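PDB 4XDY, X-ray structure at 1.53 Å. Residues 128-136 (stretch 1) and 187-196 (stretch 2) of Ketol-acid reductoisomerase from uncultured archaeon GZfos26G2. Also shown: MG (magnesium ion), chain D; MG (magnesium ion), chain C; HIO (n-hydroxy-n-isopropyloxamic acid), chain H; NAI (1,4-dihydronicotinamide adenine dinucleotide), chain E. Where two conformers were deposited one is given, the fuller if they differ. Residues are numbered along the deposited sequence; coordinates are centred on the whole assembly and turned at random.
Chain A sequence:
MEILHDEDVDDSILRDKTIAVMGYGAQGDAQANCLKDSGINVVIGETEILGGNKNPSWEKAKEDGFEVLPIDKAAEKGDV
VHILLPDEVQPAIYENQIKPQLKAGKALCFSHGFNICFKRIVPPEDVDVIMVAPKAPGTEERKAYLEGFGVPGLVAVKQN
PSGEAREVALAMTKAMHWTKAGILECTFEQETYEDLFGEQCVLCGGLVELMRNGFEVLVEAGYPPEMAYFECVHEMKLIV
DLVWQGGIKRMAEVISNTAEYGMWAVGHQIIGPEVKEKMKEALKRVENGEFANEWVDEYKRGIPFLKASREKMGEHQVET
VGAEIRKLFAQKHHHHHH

Stretch 1 (128-136) DVIMVAPKA
Stretch 2 187-196: TFEQETYEDL

How are the two backbones laid against each other? Residues 128-134 form an extended strand, with phi/psi -73/152 at Asp128 and -81/142 at Pro134, and phi of -108 to -143 with psi of 100 to 165 between them; residues 188-196 form a helix with phi/psi near -63/-44. Their N-to-C directions differ by 32°, and the axes approach to 10.2 Å. The register advances together: Met131 CA lies 7.2 Å from Phe188 CA, Ala133 CA 7.7 Å from Glu191 CA, and Lys135 CA 8.1 Å from Asp195 CA. Val129, Met131 and Ala133 point toward the helix, as a strand's alternation leads one to expect, while Ile130 and Pro134 point away.

How is the helix that meets the strand capped and held? Thr187 (chi1 62°, p) is the N-cap: Gln190 N donates to Thr187 OG1 at 3.0 Å, and Thr187 N donates back to Gln190 OE1, also at 3.0 Å, with Gln190 in m, t. Regular i to i+4 bonds follow, from Glu191 N to Thr187 O (3.2 Å) through Leu196 N to Thr192 O (3.1 Å). Thr192 OG1 (chi1 m) adds a bond of 2.7 Å to Phe188 O.

How is the apolar end packed? Phe188 leaves its backbone sideways, but chi1 -103° and chi2 77° bring its ring to the strand. Met131 (t, t, p) covers one face: its CB sits 3.9 Å from the Phe188 ring centroid, a CH-pi contact, and its SD lies 4.8 Å from that centroid, obliquely. The Met131 CE methyl reaches on to Glu191 CB at 3.4 Å. Ile130 O approaches the ring edge, 3.4 Å from Phe188 CZ, and Val129 CG1 (chi1 t) meets Phe188 CZ at 3.9 Å.

Where does the charge gather? Lys135, at phi/psi -92/64, also starts sideways, but chi angles of -58°, -66°, 95° and -177° carry its ammonium to three acids on the helix. Lys135 NZ donates to Glu194 OE1 at 2.7 Å (p, p), to Glu191 OE2 at 2.9 Å (t, m), and to Asp195 OD1 at 2.9 Å (chi1 t), so one positive charge serves three carboxylates.

How does this cluster join the metal site? Asp195 bridges two magnesium ions, with OD1 2.0 Å from MG of chain D and OD2 2.1 Å from MG of chain C; HIO O2 lies 2.0 Å from each ion. Water 1, a ligand of the chain D ion, donates to Pro134 O at 2.8 Å, linking strand to metal.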

ATOM      1  N   ASP A 128       0.434 -26.725 -27.194  1.00 21.69           N
ATOM      2  CA  ASP A 128       0.150 -26.647 -25.791  1.00 19.93           C
ATOM      3  C   ASP A 128      -0.380 -25.179 -25.570  1.00 21.93           C
ATOM      4  O   ASP A 128       0.090 -24.227 -26.255  1.00 21.60           O
ATOM      5  CB  ASP A 128       1.350 -26.852 -24.985  1.00 21.01           C
ATOM      6  CG  ASP A 128       1.904 -28.354 -24.981  1.00 23.62           C
ATOM      7  OD1 ASP A 128       1.117 -29.254 -25.192  1.00 23.69           O
ATOM      8  OD2 ASP A 128       3.089 -28.475 -24.613  1.00 24.61           O
ATOM      9  N   VAL A 129      -1.218 -25.032 -24.553  1.00 22.25           N
ATOM     10  CA  VAL A 129      -1.761 -23.691 -24.191  1.00 19.27           C
ATOM     11  C   VAL A 129      -1.679 -23.547 -22.677  1.00 19.03           C
ATOM     12  O   VAL A 129      -2.324 -24.331 -21.916  1.00 20.99           O
ATOM     13  CB  VAL A 129      -3.184 -23.466 -24.702  1.00 21.93           C
ATOM     14  CG1 VAL A 129      -3.721 -22.038 -24.307  1.00 23.21           C
ATOM     15  CG2 VAL A 129      -3.267 -23.626 -26.174  1.00 23.88           C
ATOM     16  N   ILE A 130      -0.835 -22.621 -22.252  1.00 18.50           N
ATOM     17  CA  ILE A 130      -0.480 -22.450 -20.882  1.00 19.88           C
ATOM     18  C   ILE A 130      -0.617 -20.992 -20.441  1.00 19.72           C
ATOM     19  O   ILE A 130      -0.611 -20.086 -21.277  1.00 19.47           O
ATOM     20  CB  ILE A 130       0.911 -22.988 -20.565  1.00 20.73           C
ATOM     21  CG1 ILE A 130       1.929 -22.331 -21.452  1.00 22.33           C
ATOM     22  CG2 ILE A 130       0.886 -24.520 -20.792  1.00 21.23           C
ATOM     23  CD1 ILE A 130       3.319 -22.595 -21.008  1.00 23.16           C
ATOM     24  N   MET A 131      -0.619 -20.798 -19.132  1.00 20.00           N
ATOM     25  CA  MET A 131      -0.632 -19.464 -18.551  1.00 19.97           C
ATOM     26  C   MET A 131       0.219 -19.420 -17.322  1.00 18.81           C
ATOM     27  O   MET A 131       0.126 -20.304 -16.431  1.00 19.08           O
ATOM     28  CB  MET A 131      -2.082 -19.002 -18.189  1.00 21.11           C
ATOM     29  CG  MET A 131      -1.897 -17.728 -17.438  1.00 23.47           C
ATOM     30  SD  MET A 131      -3.405 -16.881 -17.412  1.00 34.44           S
ATOM     31  CE  MET A 131      -4.107 -17.831 -16.450  1.00 13.38           C
ATOM     32  N   VAL A 132       1.097 -18.428 -17.258  1.00 17.75           N
ATOM     33  CA  VAL A 132       1.843 -18.077 -16.066  1.00 17.71           C
ATOM     34  C   VAL A 132       1.490 -16.632 -15.675  1.00 19.74           C
ATOM     35  O   VAL A 132       1.950 -15.668 -16.337  1.00 20.01           O
ATOM     36  CB  VAL A 132       3.345 -18.322 -16.221  1.00 22.00           C
ATOM     37  CG1 VAL A 132       3.579 -19.833 -16.526  1.00 23.13           C
ATOM     38  CG2 VAL A 132       3.988 -17.506 -17.390  1.00 20.90           C
ATOM     39  N   ALA A 133       0.615 -16.501 -14.696  1.00 17.07           N
ATOM     40  CA  ALA A 133       0.016 -15.186 -14.363  1.00 17.79           C
ATOM     41  C   ALA A 133       0.552 -14.642 -13.087  1.00 16.81           C
ATOM     42  O   ALA A 133       0.220 -15.187 -12.032  1.00 18.57           O
ATOM     43  CB  ALA A 133      -1.482 -15.315 -14.282  1.00 20.78           C
ATOM     44  N   PRO A 134       1.394 -13.549 -13.120  1.00 19.27           N
ATOM     45  CA  PRO A 134       1.942 -13.035 -11.878  1.00 18.57           C
ATOM     46  C   PRO A 134       0.875 -12.165 -11.227  1.00 20.40           C
ATOM     47  O   PRO A 134       0.265 -11.377 -11.929  1.00 19.74           O
ATOM     48  CB  PRO A 134       3.167 -12.191 -12.334  1.00 21.99           C
ATOM     49  CG  PRO A 134       2.790 -11.761 -13.718  1.00 21.75           C
ATOM     50  CD  PRO A 134       1.831 -12.743 -14.276  1.00 19.31           C
ATOM     51  N   LYS A 135       0.751 -12.223  -9.895  1.00 18.19           N
ATOM     52  CA  LYS A 135      -0.160 -11.395  -9.119  1.00 18.93           C
ATOM     53  C   LYS A 135       0.640 -10.150  -8.694  1.00 19.27           C
ATOM     54  O   LYS A 135       1.011  -9.937  -7.507  1.00 19.94           O
ATOM     55  CB  LYS A 135      -0.716 -12.205  -7.910  1.00 20.40           C
ATOM     56  CG  LYS A 135      -1.448 -13.471  -8.286  1.00 21.51           C
ATOM     57  CD  LYS A 135      -2.739 -13.251  -9.061  1.00 19.78           C
ATOM     58  CE  LYS A 135      -2.656 -13.313 -10.588  1.00 21.49           C
ATOM     59  NZ  LYS A 135      -3.939 -13.027 -11.383  1.00 19.99           N
ATOM     60  N   ALA A 136       1.047  -9.355  -9.721  1.00 18.63           N
ATOM     61  CA  ALA A 136       1.953  -8.264  -9.509  1.00 17.35           C
ATOM     62  C   ALA A 136       2.052  -7.383 -10.743  1.00 19.98           C
ATOM     63  O   ALA A 136       2.065  -7.873 -11.878  1.00 19.46           O
ATOM     64  CB  ALA A 136       3.335  -8.755  -9.200  1.00 18.57           C
ATOM     65  N   THR A 187      -7.406 -22.921 -13.224  1.00 19.18           N
ATOM     66  CA  THR A 187      -7.811 -22.957 -14.607  1.00 20.65           C
ATOM     67  C   THR A 187      -7.662 -21.557 -15.235  1.00 22.31           C
ATOM     68  O   THR A 187      -7.543 -20.540 -14.514  1.00 18.86           O
ATOM     69  CB  THR A 187      -9.288 -23.359 -14.815  1.00 22.94           C
ATOM     70  OG1 THR A 187     -10.168 -22.399 -14.198  1.00 23.48           O
ATOM     71  CG2 THR A 187      -9.578 -24.772 -14.199  1.00 24.02           C
ATOM     72  N   PHE A 188      -7.710 -21.500 -16.554  1.00 21.38           N
ATOM     73  CA  PHE A 188      -7.628 -20.231 -17.280  1.00 19.88           C
ATOM     74  C   PHE A 188      -8.834 -19.320 -16.833  1.00 22.55           C
ATOM     75  O   PHE A 188      -8.650 -18.116 -16.636  1.00 21.00           O
ATOM     76  CB  PHE A 188      -7.749 -20.477 -18.742  1.00 21.27           C
ATOM     77  CG  PHE A 188      -6.437 -20.418 -19.465  1.00 21.27           C
ATOM     78  CD1 PHE A 188      -5.547 -21.475 -19.395  1.00 23.62           C
ATOM     79  CD2 PHE A 188      -6.052 -19.272 -20.216  1.00 20.49           C
ATOM     80  CE1 PHE A 188      -4.339 -21.431 -20.113  1.00 22.01           C
ATOM     81  CE2 PHE A 188      -4.889 -19.247 -20.950  1.00 20.20           C
ATOM     82  CZ  PHE A 188      -4.002 -20.335 -20.849  1.00 21.97           C
ATOM     83  N   GLU A 189      -9.984 -19.939 -16.608  0.70 22.28           N
ATOM     84  CA  GLU A 189     -11.212 -19.213 -16.310  0.70 23.78           C
ATOM     85  C   GLU A 189     -11.094 -18.668 -14.881  0.70 22.33           C
ATOM     86  O   GLU A 189     -11.508 -17.552 -14.586  0.70 20.89           O
ATOM     87  CB  GLU A 189     -12.429 -20.118 -16.560  0.70 23.76           C
ATOM     88  CG  GLU A 189     -12.625 -20.516 -18.055  0.70 26.36           C
ATOM     89  CD  GLU A 189     -11.608 -21.553 -18.671  0.70 29.08           C
ATOM     90  OE1 GLU A 189     -11.029 -22.374 -17.838  0.70 18.89           O
ATOM     91  OE2 GLU A 189     -11.325 -21.456 -19.986  0.70 28.73           O
ATOM     92  N   GLN A 190     -10.579 -19.454 -13.965  1.00 19.23           N
ATOM     93  CA  GLN A 190     -10.410 -18.966 -12.617  1.00 21.19           C
ATOM     94  C   GLN A 190      -9.521 -17.763 -12.486  1.00 21.25           C
ATOM     95  O   GLN A 190      -9.856 -16.838 -11.773  1.00 19.34           O
ATOM     96  CB  GLN A 190      -9.900 -20.010 -11.635  1.00 24.06           C
ATOM     97  CG  GLN A 190     -10.835 -21.147 -11.286  1.00 33.04           C
ATOM     98  CD  GLN A 190     -10.053 -22.062 -10.361  1.00 41.51           C
ATOM     99  OE1 GLN A 190      -9.253 -22.859 -10.831  1.00 34.88           O
ATOM    100  NE2 GLN A 190     -10.161 -21.825  -9.056  1.00 44.21           N
ATOM    101  N   GLU A 191      -8.353 -17.827 -13.094  1.00 20.26           N
ATOM    102  CA  GLU A 191      -7.456 -16.678 -13.138  1.00 20.30           C
ATOM    103  C   GLU A 191      -8.126 -15.465 -13.712  1.00 18.85           C
ATOM    104  O   GLU A 191      -8.051 -14.393 -13.114  1.00 20.67           O
ATOM    105  CB  GLU A 191      -6.191 -16.936 -13.926  1.00 21.15           C
ATOM    106  CG  GLU A 191      -5.136 -15.850 -13.676  1.00 21.59           C
ATOM    107  CD  GLU A 191      -5.238 -14.579 -14.558  1.00 20.79           C
ATOM    108  OE1 GLU A 191      -5.900 -14.616 -15.604  1.00 21.65           O
ATOM    109  OE2 GLU A 191      -4.621 -13.612 -14.099  1.00 22.78           O
ATOM    110  N   THR A 192      -8.870 -15.642 -14.805  1.00 19.05           N
ATOM    111  CA  THR A 192      -9.401 -14.529 -15.511  1.00 18.76           C
ATOM    112  C   THR A 192     -10.361 -13.791 -14.594  1.00 19.37           C
ATOM    113  O   THR A 192     -10.338 -12.563 -14.452  1.00 17.69           O
ATOM    114  CB  THR A 192     -10.150 -14.978 -16.763  1.00 19.85           C
ATOM    115  OG1 THR A 192      -9.222 -15.654 -17.663  1.00 19.52           O
ATOM    116  CG2 THR A 192     -10.741 -13.773 -17.444  1.00 20.35           C
ATOM    117  N   TYR A 193     -11.232 -14.557 -13.937  1.00 18.50           N
ATOM    118  CA  TYR A 193     -12.265 -13.919 -13.142  1.00 18.96           C
ATOM    119  C   TYR A 193     -11.763 -13.289 -11.886  1.00 19.64           C
ATOM    120  O   TYR A 193     -12.153 -12.137 -11.563  1.00 19.30           O
ATOM    121  CB  TYR A 193     -13.374 -14.937 -12.798  1.00 19.53           C
ATOM    122  CG  TYR A 193     -13.985 -15.677 -13.960  1.00 20.68           C
ATOM    123  CD1 TYR A 193     -14.154 -15.094 -15.203  1.00 19.68           C
ATOM    124  CD2 TYR A 193     -14.460 -16.978 -13.774  1.00 22.16           C
ATOM    125  CE1 TYR A 193     -14.719 -15.787 -16.277  1.00 23.52           C
ATOM    126  CE2 TYR A 193     -15.040 -17.683 -14.836  1.00 23.06           C
ATOM    127  CZ  TYR A 193     -15.207 -17.095 -16.072  1.00 27.18           C
ATOM    128  OH  TYR A 193     -15.772 -17.766 -17.117  1.00 26.88           O
ATOM    129  N   GLU A 194     -10.881 -13.956 -11.184  1.00 17.68           N
ATOM    130  CA  GLU A 194     -10.353 -13.419  -9.906  1.00 18.04           C
ATOM    131  C   GLU A 194      -9.529 -12.165 -10.200  1.00 19.80           C
ATOM    132  O   GLU A 194      -9.553 -11.208  -9.445  1.00 19.13           O
ATOM    133  CB  GLU A 194      -9.565 -14.450  -9.123  1.00 18.74           C
ATOM    134  CG  GLU A 194      -8.264 -14.921  -9.728  1.00 20.27           C
ATOM    135  CD  GLU A 194      -7.116 -13.975  -9.534  1.00 23.87           C
ATOM    136  OE1 GLU A 194      -6.122 -14.103 -10.301  1.00 22.25           O
ATOM    137  OE2 GLU A 194      -7.130 -13.161  -8.530  1.00 22.98           O
ATOM    138  N   ASP A 195      -8.798 -12.225 -11.307  1.00 17.79           N
ATOM    139  CA  ASP A 195      -7.870 -11.127 -11.696  1.00 18.44           C
ATOM    140  C   ASP A 195      -8.660  -9.857 -12.031  1.00 17.13           C
ATOM    141  O   ASP A 195      -8.353  -8.790 -11.542  1.00 17.45           O
ATOM    142  CB  ASP A 195      -7.026 -11.547 -12.878  1.00 19.16           C
ATOM    143  CG  ASP A 195      -5.947 -10.516 -13.190  1.00 16.78           C
ATOM    144  OD1 ASP A 195      -4.952 -10.485 -12.439  1.00 20.04           O
ATOM    145  OD2 ASP A 195      -6.205  -9.711 -14.118  1.00 17.30           O
ATOM    146  N   LEU A 196      -9.637 -10.019 -12.878  1.00 16.98           N
ATOM    147  CA  LEU A 196     -10.525  -8.929 -13.265  1.00 19.01           C
ATOM    148  C   LEU A 196     -11.225  -8.357 -12.045  1.00 18.90           C
ATOM    149  O   LEU A 196     -11.199  -7.150 -11.819  1.00 17.51           O
ATOM    150  CB  LEU A 196     -11.497  -9.389 -14.289  1.00 18.79           C
ATOM    151  CG  LEU A 196     -10.982  -9.675 -15.705  1.00 19.83           C
ATOM    152  CD1 LEU A 196     -12.114 -10.174 -16.561  1.00 20.12           C
ATOM    153  CD2 LEU A 196     -10.386  -8.457 -16.411  1.00 19.49           C
TER
HETATM  154 MG    MG D 402      -3.775  -9.024 -11.721  1.00 17.06          MG
HETATM  155 MG    MG C 401      -5.296  -8.013 -14.861  1.00 13.92          MG
HETATM  156  C1  HIO H 406      -3.303  -6.007 -14.627  1.00 16.80           C
HETATM  157  O11 HIO H 406      -4.182  -6.393 -15.442  1.00 17.23           O
HETATM  158  O12 HIO H 406      -2.435  -5.086 -14.772  1.00 19.16           O
HETATM  159  C2  HIO H 406      -3.305  -6.896 -13.382  1.00 18.71           C
HETATM  160  O2  HIO H 406      -3.897  -8.003 -13.462  1.00 17.60           O
HETATM  161  N3  HIO H 406      -2.830  -6.509 -12.213  1.00 20.67           N
HETATM  162  O3  HIO H 406      -2.549  -7.519 -11.192  1.00 25.49           O
HETATM  163  C4  HIO H 406      -2.503  -5.153 -11.896  1.00 23.32           C
HETATM  164  C41 HIO H 406      -3.161  -4.791 -10.558  1.00 24.14           C
HETATM  165  C42 HIO H 406      -0.980  -5.079 -11.878  1.00 23.71           C
HETATM  166  PA  NAI E 403       1.664  -3.381 -22.469  1.00 22.31           P
HETATM  167  O1A NAI E 403       0.393  -2.521 -22.545  1.00 23.40           O
HETATM  168  O2A NAI E 403       2.790  -2.952 -21.634  1.00 22.92           O
HETATM  169  O5B NAI E 403       2.023  -3.735 -24.000  1.00 24.26           O
HETATM  170  C5B NAI E 403       3.253  -4.450 -24.309  1.00 24.35           C
HETATM  171  C4B NAI E 403       3.881  -3.819 -25.589  1.00 25.09           C
HETATM  172  O4B NAI E 403       2.972  -4.127 -26.641  1.00 24.90           O
HETATM  173  C3B NAI E 403       4.047  -2.277 -25.645  1.00 23.72           C
HETATM  174  O3B NAI E 403       5.192  -1.936 -24.863  1.00 25.97           O
HETATM  175  C2B NAI E 403       4.143  -2.021 -27.134  1.00 27.28           C
HETATM  176  O2B NAI E 403       5.515  -2.130 -27.521  1.00 26.19           O
HETATM  177  C1B NAI E 403       3.311  -3.199 -27.703  1.00 29.12           C
HETATM  178  N9A NAI E 403       2.070  -2.725 -28.292  1.00 27.03           N
HETATM  179  C8A NAI E 403       1.212  -1.816 -27.663  1.00 27.60           C
HETATM  180  N7A NAI E 403       0.176  -1.581 -28.456  1.00 26.31           N
HETATM  181  C5A NAI E 403       0.378  -2.298 -29.593  1.00 26.91           C
HETATM  182  C6A NAI E 403      -0.332  -2.455 -30.848  1.00 26.53           C
HETATM  183  N6A NAI E 403      -1.477  -1.805 -31.097  1.00 31.57           N
HETATM  184  N1A NAI E 403       0.138  -3.317 -31.788  1.00 29.96           N
HETATM  185  C2A NAI E 403       1.301  -3.974 -31.593  1.00 27.80           C
HETATM  186  N3A NAI E 403       2.023  -3.899 -30.489  1.00 26.65           N
HETATM  187  C4A NAI E 403       1.617  -3.064 -29.464  1.00 26.83           C
HETATM  188  O3  NAI E 403       1.153  -4.908 -21.956  1.00 22.54           O
HETATM  189  PN  NAI E 403       1.135  -5.359 -20.354  1.00 23.26           P
HETATM  190  O1N NAI E 403       0.354  -4.349 -19.537  1.00 23.02           O
HETATM  191  O2N NAI E 403       2.533  -5.646 -20.002  1.00 19.33           O
HETATM  192  O5D NAI E 403       0.158  -6.589 -20.540  1.00 21.81           O
HETATM  193  C5D NAI E 403       0.691  -7.832 -21.112  1.00 22.16           C
HETATM  194  C4D NAI E 403      -0.163  -9.071 -20.661  1.00 21.21           C
HETATM  195  O4D NAI E 403       0.174  -9.214 -19.266  1.00 21.51           O
HETATM  196  C3D NAI E 403      -1.669  -8.893 -20.690  1.00 20.57           C
HETATM  197  O3D NAI E 403      -2.304 -10.141 -20.992  1.00 19.39           O
HETATM  198  C2D NAI E 403      -2.066  -8.443 -19.264  1.00 20.24           C
HETATM  199  O2D NAI E 403      -3.415  -8.686 -18.870  1.00 19.19           O
HETATM  200  C1D NAI E 403      -1.062  -9.237 -18.455  1.00 23.42           C
HETATM  201  N1N NAI E 403      -0.693  -8.767 -17.115  1.00 20.72           N
HETATM  202  C2N NAI E 403      -0.213  -7.512 -16.982  1.00 23.74           C
HETATM  203  C3N NAI E 403       0.168  -7.039 -15.777  1.00 20.94           C
HETATM  204  C7N NAI E 403       0.769  -5.743 -15.692  1.00 23.75           C
HETATM  205  O7N NAI E 403       0.654  -4.786 -16.519  1.00 27.39           O
HETATM  206  N7N NAI E 403       1.694  -5.666 -14.769  1.00 20.89           N
HETATM  207  C4N NAI E 403       0.066  -7.919 -14.631  1.00 24.08           C
HETATM  208  C5N NAI E 403      -0.236  -9.295 -14.883  1.00 24.25           C
HETATM  209  C6N NAI E 403      -0.640  -9.658 -16.128  1.00 22.46           C
HETATM  210  O   HOH W   1      -2.255 -10.348 -12.588  1.00 20.23           O
HETATM  211  O   HOH W   2      -3.548 -10.113  -9.845  1.00 18.68           O
HETATM  212  O   HOH W   3      -5.523  -8.129 -10.946  1.00 19.16           O
HETATM  213  O   HOH W   4      -6.709  -7.776 -16.364  1.00 19.10           O
HETATM  214  O   HOH W   5      -4.105  -9.294 -16.133  1.00 15.44           O